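Local atomic coordinates of 2-Keto-3-deoxy-(6-phospho-)gluconate aldolase (Thermoproteus tenax, PDB entry 2R91), a protein that belongs to the dihydrodipicolinate synthetase family of aldolases and folds as a TIM barrel that assembles into a four-chain oligomer. Residues Q70-N75 and A95-Y100; D77-L82 and R115-A120. All coordinates share one frame; numbering follows the deposited sequence.

Overall arrangement
Both contacts belong to one sector of the eight-stranded TIM barrel, where strand 67-70, helix 76-88, strand 93-96 and helix 107-120 follow one another along the chain. Contact 1 (70-75 with 95-100) joins the C-terminal ends of the two neighbouring strands and the loops that leave them; contact 2 (77-82 with 115-120) joins the two helices outside them. Their segments alternate in sequence, and their centres lie about 10 Å apart. They also touch directly: Ser73 OG is probably hydrogen-bonded to Glu78 OE1, Val71 packs on Ala79 and Leu82, and Ser96 on Leu117. Two consecutive beta-alpha units are thus tied together in both layers, strands inside and helices outside.

Contact 1 of 2, residues Q70-N75 and A95-Y100; sequences QVASLN and ASLPPY
The amide oxygen of Gln70 takes the place of a backbone carbonyl where two strands stop pairing, accepting hydrogen bonds from backbone N-H groups of both segments. The site is a strand end in a TIM barrel: Gln70 closes strand 67-70, and Ala95 lies beside it in parallel register on strand 93-96. Here Val71 N donates to Ala95 O at 2.8 Å, nearly along the C=O axis. Beyond this bridge the chains become loops, and glutamine is long enough to span them. Its chain bends at chi2 (74°), bringing OE1 forward to Leu97 N at 3.2 Å, in the carbonyl plane and on a lone pair. Ala72 N reaches the same oxygen at 3.1 Å from above that plane, so two donors grip OE1 and fix the rotation of the amide.

Ala72, pointing toward the other segment, is small enough to fit among Ser96, Leu97 and Tyr100. Its CB comes within 3.3 Å of Ser96 OG, whose hydroxyl, anti to the backbone N, donates to Leu97 O and also bonds with Tyr113 of helix 107-120. The same methyl meets the Tyr100 ring at its edge, in plane near CE2.

Leu74 and Tyr100 complete the contact. Tyr100 CG sits in the crowded position between backbone N and carbonyl carbon (chi1 49°), and Leu74 crosses the ring obliquely, its branched end covering one face. Tyr101 of the second subunit meets Tyr100 in an edge-to-face stack, so this loop also contributes to the subunit interface. A water bridges the phenol and the backbone: it donates to Ala72 O and is hydrogen-bonded to Tyr100 OH. Over the ring itself, Leu74 CD2 makes a CH-pi contact 3.8 Å from the centroid, just 6° off the normal.

Contact 2 of 2, residues D77-L82 and R115-A120; sequences DEAIAL and RDLCSA
Leu117 CD1 lies against the turn of helix at Ala79 and Ile80, 4.0 Å from Ala79 CB and 3.8 Å from Ala79 O. The CA-CB bond of Leu117 runs alongside helix 76-88 rather than at it; its torsions, with an unusual chi1 of -133°, turn the branched end toward that helix. Alanine suits position 79 because its methyl points toward helix 107-120 and lets the CD1 branch of Leu117 come close to the backbone. Ile80 crosses Leu117 obliquely, with CG1 approaching the same CD1. Together they pack two neighbouring outer helices of the TIM barrel, 76-88 and 107-120, which run nearly parallel: the short segments cross at -25° with their axes 9.3 Å apart. The two branches of Ile80 divide the work. CG2, anti to the backbone N, meets Ala120 CB at 3.8 Å, where a small residue whose methyl points toward helix 76-88 fits between the helices; CG1 lies beside the backbone N and carries CD1 to the aliphatic CB of Asp116. Deeper in, Leu117 also touches Val71, and on its own helix the next residue, Cys118, forms a disulfide with Cys148.

Contact 1 of 2, residues Q70-N75 and A95-Y100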
loop_
_atom_site.group_PDB
_atom_site.type_symbol
_atom_site.label_atom_id
_atom_site.label_comp_id
_atom_site.label_asym_id
_atom_site.label_seq_id
_atom_site.Cartn_x
_atom_site.Cartn_y
_atom_site.Cartn_z
ATOM N N GLN A 70 6.553 -3.892 27.514
ATOM C CA GLN A 70 5.748 -4.288 26.347
ATOM C C GLN A 70 5.259 -5.723 26.577
ATOM O O GLN A 70 6.079 -6.617 26.713
ATOM C CB GLN A 70 6.617 -4.298 25.057
ATOM C CG GLN A 70 6.114 -5.392 23.958
ATOM C CD GLN A 70 4.986 -4.738 23.516
ATOM O OE1 GLN A 70 3.916 -5.260 23.227
ATOM N NE2 GLN A 70 5.148 -3.429 23.681
ATOM N N VAL A 71 3.949 -5.946 26.565
ATOM C CA VAL A 71 3.415 -7.256 27.005
ATOM C C VAL A 71 2.708 -8.125 25.933
ATOM O O VAL A 71 2.231 -9.232 26.235
ATOM C CB VAL A 71 2.482 -7.065 28.234
ATOM C CG1 VAL A 71 3.226 -6.370 29.377
ATOM C CG2 VAL A 71 1.188 -6.303 27.839
ATOM N N ALA A 72 2.642 -7.659 24.682
ATOM C CA ALA A 72 1.797 -8.346 23.713
ATOM C C ALA A 72 2.174 -9.820 23.532
ATOM O O ALA A 72 3.341 -10.181 23.517
ATOM C CB ALA A 72 1.843 -7.672 22.351
ATOM N N SER A 73 1.159 -10.643 23.344
ATOM C CA SER A 73 1.357 -12.039 22.963
ATOM C C SER A 73 0.192 -12.444 22.103
ATOM O O SER A 73 -0.916 -11.965 22.310
ATOM C CB SER A 73 1.394 -12.937 24.200
ATOM O OG SER A 73 1.519 -14.290 23.789
ATOM N N LEU A 74 0.410 -13.378 21.170
ATOM C CA LEU A 74 -0.707 -13.916 20.398
ATOM C C LEU A 74 -1.500 -15.010 21.164
ATOM O O LEU A 74 -2.459 -15.590 20.644
ATOM C CB LEU A 74 -0.255 -14.382 19.002
ATOM C CG LEU A 74 0.329 -13.246 18.125
ATOM C CD1 LEU A 74 0.684 -13.778 16.728
ATOM C CD2 LEU A 74 -0.633 -12.070 17.973
ATOM N N ASN A 75 -1.137 -15.227 22.419
ATOM C CA ASN A 75 -2.022 -15.849 23.390
ATOM C C ASN A 75 -2.324 -14.761 24.417
ATOM O O ASN A 75 -1.470 -14.436 25.224
ATOM C CB ASN A 75 -1.330 -17.015 24.081
ATOM C CG ASN A 75 -2.190 -17.626 25.202
ATOM O OD1 ASN A 75 -3.239 -17.089 25.551
ATOM N ND2 ASN A 75 -1.763 -18.783 25.725
ATOM N N ALA A 95 2.803 -1.577 28.145
ATOM C CA ALA A 95 2.368 -1.187 26.807
ATOM C C ALA A 95 2.020 -2.444 26.045
ATOM O O ALA A 95 2.517 -3.519 26.374
ATOM C CB ALA A 95 3.477 -0.421 26.079
ATOM N N SER A 96 1.194 -2.322 25.016
ATOM C CA SER A 96 0.984 -3.448 24.102
ATOM C C SER A 96 0.812 -3.007 22.657
ATOM O O SER A 96 0.098 -2.038 22.368
ATOM C CB SER A 96 -0.242 -4.322 24.508
ATOM O OG SER A 96 -0.267 -5.500 23.710
ATOM N N LEU A 97 1.472 -3.728 21.757
ATOM C CA LEU A 97 1.076 -3.752 20.365
ATOM C C LEU A 97 -0.383 -4.171 20.329
ATOM O O LEU A 97 -0.837 -4.923 21.206
ATOM C CB LEU A 97 1.901 -4.804 19.616
ATOM C CG LEU A 97 3.415 -4.559 19.495
ATOM C CD1 LEU A 97 4.175 -5.824 19.086
ATOM C CD2 LEU A 97 3.702 -3.439 18.457
ATOM N N PRO A 98 -1.120 -3.734 19.279
ATOM C CA PRO A 98 -2.391 -4.378 18.988
ATOM C C PRO A 98 -2.112 -5.824 18.541
ATOM O O PRO A 98 -1.023 -6.129 18.082
ATOM C CB PRO A 98 -2.915 -3.605 17.760
ATOM C CG PRO A 98 -2.104 -2.281 17.713
ATOM C CD PRO A 98 -0.764 -2.677 18.303
ATOM N N PRO A 99 -3.111 -6.698 18.636
ATOM C CA PRO A 99 -2.923 -8.038 18.046
ATOM C C PRO A 99 -2.341 -7.913 16.625
ATOM O O PRO A 99 -2.865 -7.145 15.814
ATOM C CB PRO A 99 -4.365 -8.589 17.997
ATOM C CG PRO A 99 -4.997 -7.977 19.328
ATOM C CD PRO A 99 -4.428 -6.530 19.289
ATOM N N TYR A 100 -1.255 -8.628 16.355
ATOM C CA TYR A 100 -0.541 -8.551 15.082
ATOM C C TYR A 100 -0.606 -9.889 14.320
ATOM O O TYR A 100 -1.326 -10.821 14.720
ATOM C CB TYR A 100 0.924 -8.125 15.332
ATOM C CG TYR A 100 1.626 -8.930 16.443
ATOM C CD1 TYR A 100 2.344 -10.083 16.138
ATOM C CD2 TYR A 100 1.589 -8.510 17.775
ATOM C CE1 TYR A 100 2.993 -10.834 17.148
ATOM C CE2 TYR A 100 2.229 -9.242 18.780
ATOM C CZ TYR A 100 2.923 -10.405 18.452
ATOM O OH TYR A 100 3.566 -11.121 19.430
HETATM O O HOH W 1 5.140 -11.992 22.073
#

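Contact 2 of 2, residues D77-L82 and R115-A120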
loop_
_atom_site.group_PDB
_atom_site.type_symbol
_atom_site.label_atom_id
_atom_site.label_comp_id
_atom_site.label_asym_id
_atom_site.label_seq_id
_atom_site.Cartn_x
_atom_site.Cartn_y
_atom_site.Cartn_z
ATOM N N ASP A 77 -3.942 -14.391 27.147
ATOM C CA ASP A 77 -3.755 -14.677 28.583
ATOM C C ASP A 77 -2.321 -14.377 29.001
ATOM O O ASP A 77 -2.058 -13.996 30.141
ATOM C CB ASP A 77 -4.019 -16.170 28.874
ATOM C CG ASP A 77 -5.483 -16.541 28.759
ATOM O OD1 ASP A 77 -6.354 -15.732 29.167
ATOM O OD2 ASP A 77 -5.753 -17.668 28.262
ATOM N N GLU A 78 -1.373 -14.586 28.092
ATOM C CA GLU A 78 0.022 -14.277 28.436
ATOM C C GLU A 78 0.311 -12.785 28.606
ATOM O O GLU A 78 1.184 -12.401 29.385
ATOM C CB GLU A 78 0.986 -14.873 27.415
ATOM C CG GLU A 78 0.941 -16.380 27.422
ATOM C CD GLU A 78 1.993 -16.995 26.552
ATOM O OE1 GLU A 78 2.484 -16.347 25.587
ATOM O OE2 GLU A 78 2.299 -18.164 26.809
ATOM N N ALA A 79 -0.379 -11.962 27.833
ATOM C CA ALA A 79 -0.264 -10.510 27.934
ATOM C C ALA A 79 -0.789 -10.058 29.299
ATOM O O ALA A 79 -0.166 -9.265 29.989
ATOM C CB ALA A 79 -1.059 -9.835 26.759
ATOM N N ILE A 80 -1.950 -10.578 29.690
ATOM C CA ILE A 80 -2.495 -10.300 31.035
ATOM C C ILE A 80 -1.562 -10.756 32.157
ATOM O O ILE A 80 -1.293 -10.017 33.089
ATOM C CB ILE A 80 -3.870 -10.967 31.200
ATOM C CG1 ILE A 80 -4.918 -10.256 30.319
ATOM C CG2 ILE A 80 -4.309 -10.963 32.655
ATOM C CD1 ILE A 80 -6.090 -11.151 30.010
ATOM N N ALA A 81 -1.071 -11.978 32.074
ATOM C CA ALA A 81 -0.177 -12.493 33.103
ATOM C C ALA A 81 1.090 -11.634 33.223
ATOM O O ALA A 81 1.553 -11.340 34.330
ATOM C CB ALA A 81 0.202 -13.935 32.800
ATOM N N LEU A 82 1.691 -11.262 32.089
ATOM C CA LEU A 82 2.922 -10.499 32.151
ATOM C C LEU A 82 2.635 -9.083 32.638
ATOM O O LEU A 82 3.429 -8.488 33.351
ATOM C CB LEU A 82 3.611 -10.444 30.776
ATOM C CG LEU A 82 4.883 -9.602 30.718
ATOM C CD1 LEU A 82 5.960 -10.256 31.582
ATOM C CD2 LEU A 82 5.419 -9.400 29.250
ATOM N N ARG A 115 -9.136 -3.790 26.390
ATOM C CA ARG A 115 -9.924 -3.589 27.621
ATOM C C ARG A 115 -9.597 -4.628 28.703
ATOM O O ARG A 115 -9.485 -4.301 29.883
ATOM C CB ARG A 115 -11.408 -3.549 27.294
ATOM C CG ARG A 115 -11.751 -2.236 26.596
ATOM C CD ARG A 115 -13.090 -2.283 25.944
ATOM N NE ARG A 115 -13.431 -1.011 25.309
ATOM C CZ ARG A 115 -14.429 -0.856 24.443
ATOM N NH1 ARG A 115 -15.168 -1.910 24.091
ATOM N NH2 ARG A 115 -14.695 0.344 23.923
ATOM N N ASP A 116 -9.386 -5.871 28.293
ATOM C CA ASP A 116 -8.930 -6.887 29.227
ATOM C C ASP A 116 -7.586 -6.550 29.871
ATOM O O ASP A 116 -7.349 -6.809 31.055
ATOM C CB ASP A 116 -8.830 -8.228 28.524
ATOM C CG ASP A 116 -10.172 -8.886 28.355
ATOM O OD1 ASP A 116 -11.193 -8.285 28.769
ATOM O OD2 ASP A 116 -10.208 -9.992 27.790
ATOM N N LEU A 117 -6.674 -5.989 29.085
ATOM C CA LEU A 117 -5.400 -5.563 29.638
ATOM C C LEU A 117 -5.576 -4.460 30.679
ATOM O O LEU A 117 -4.979 -4.503 31.775
ATOM C CB LEU A 117 -4.528 -5.041 28.499
ATOM C CG LEU A 117 -3.089 -5.487 28.388
ATOM C CD1 LEU A 117 -2.921 -6.977 28.769
ATOM C CD2 LEU A 117 -2.612 -5.205 26.935
ATOM N N CYS A 118 -6.374 -3.454 30.341
ATOM C CA CYS A 118 -6.644 -2.363 31.290
ATOM C C CYS A 118 -7.272 -2.863 32.603
ATOM O O CYS A 118 -6.980 -2.331 33.677
ATOM C CB CYS A 118 -7.546 -1.295 30.658
ATOM S SG CYS A 118 -6.759 -0.324 29.293
ATOM N N SER A 119 -8.125 -3.881 32.518
ATOM C CA SER A 119 -8.796 -4.429 33.710
ATOM C C SER A 119 -7.845 -5.193 34.597
ATOM O O SER A 119 -8.113 -5.359 35.790
ATOM C CB SER A 119 -9.908 -5.388 33.312
ATOM O OG SER A 119 -10.937 -4.700 32.651
ATOM N N ALA A 120 -6.760 -5.689 34.000
ATOM C CA ALA A 120 -5.797 -6.543 34.686
ATOM C C ALA A 120 -4.875 -5.808 35.666
ATOM O O ALA A 120 -4.297 -6.418 36.562
ATOM C CB ALA A 120 -4.955 -7.322 33.648
#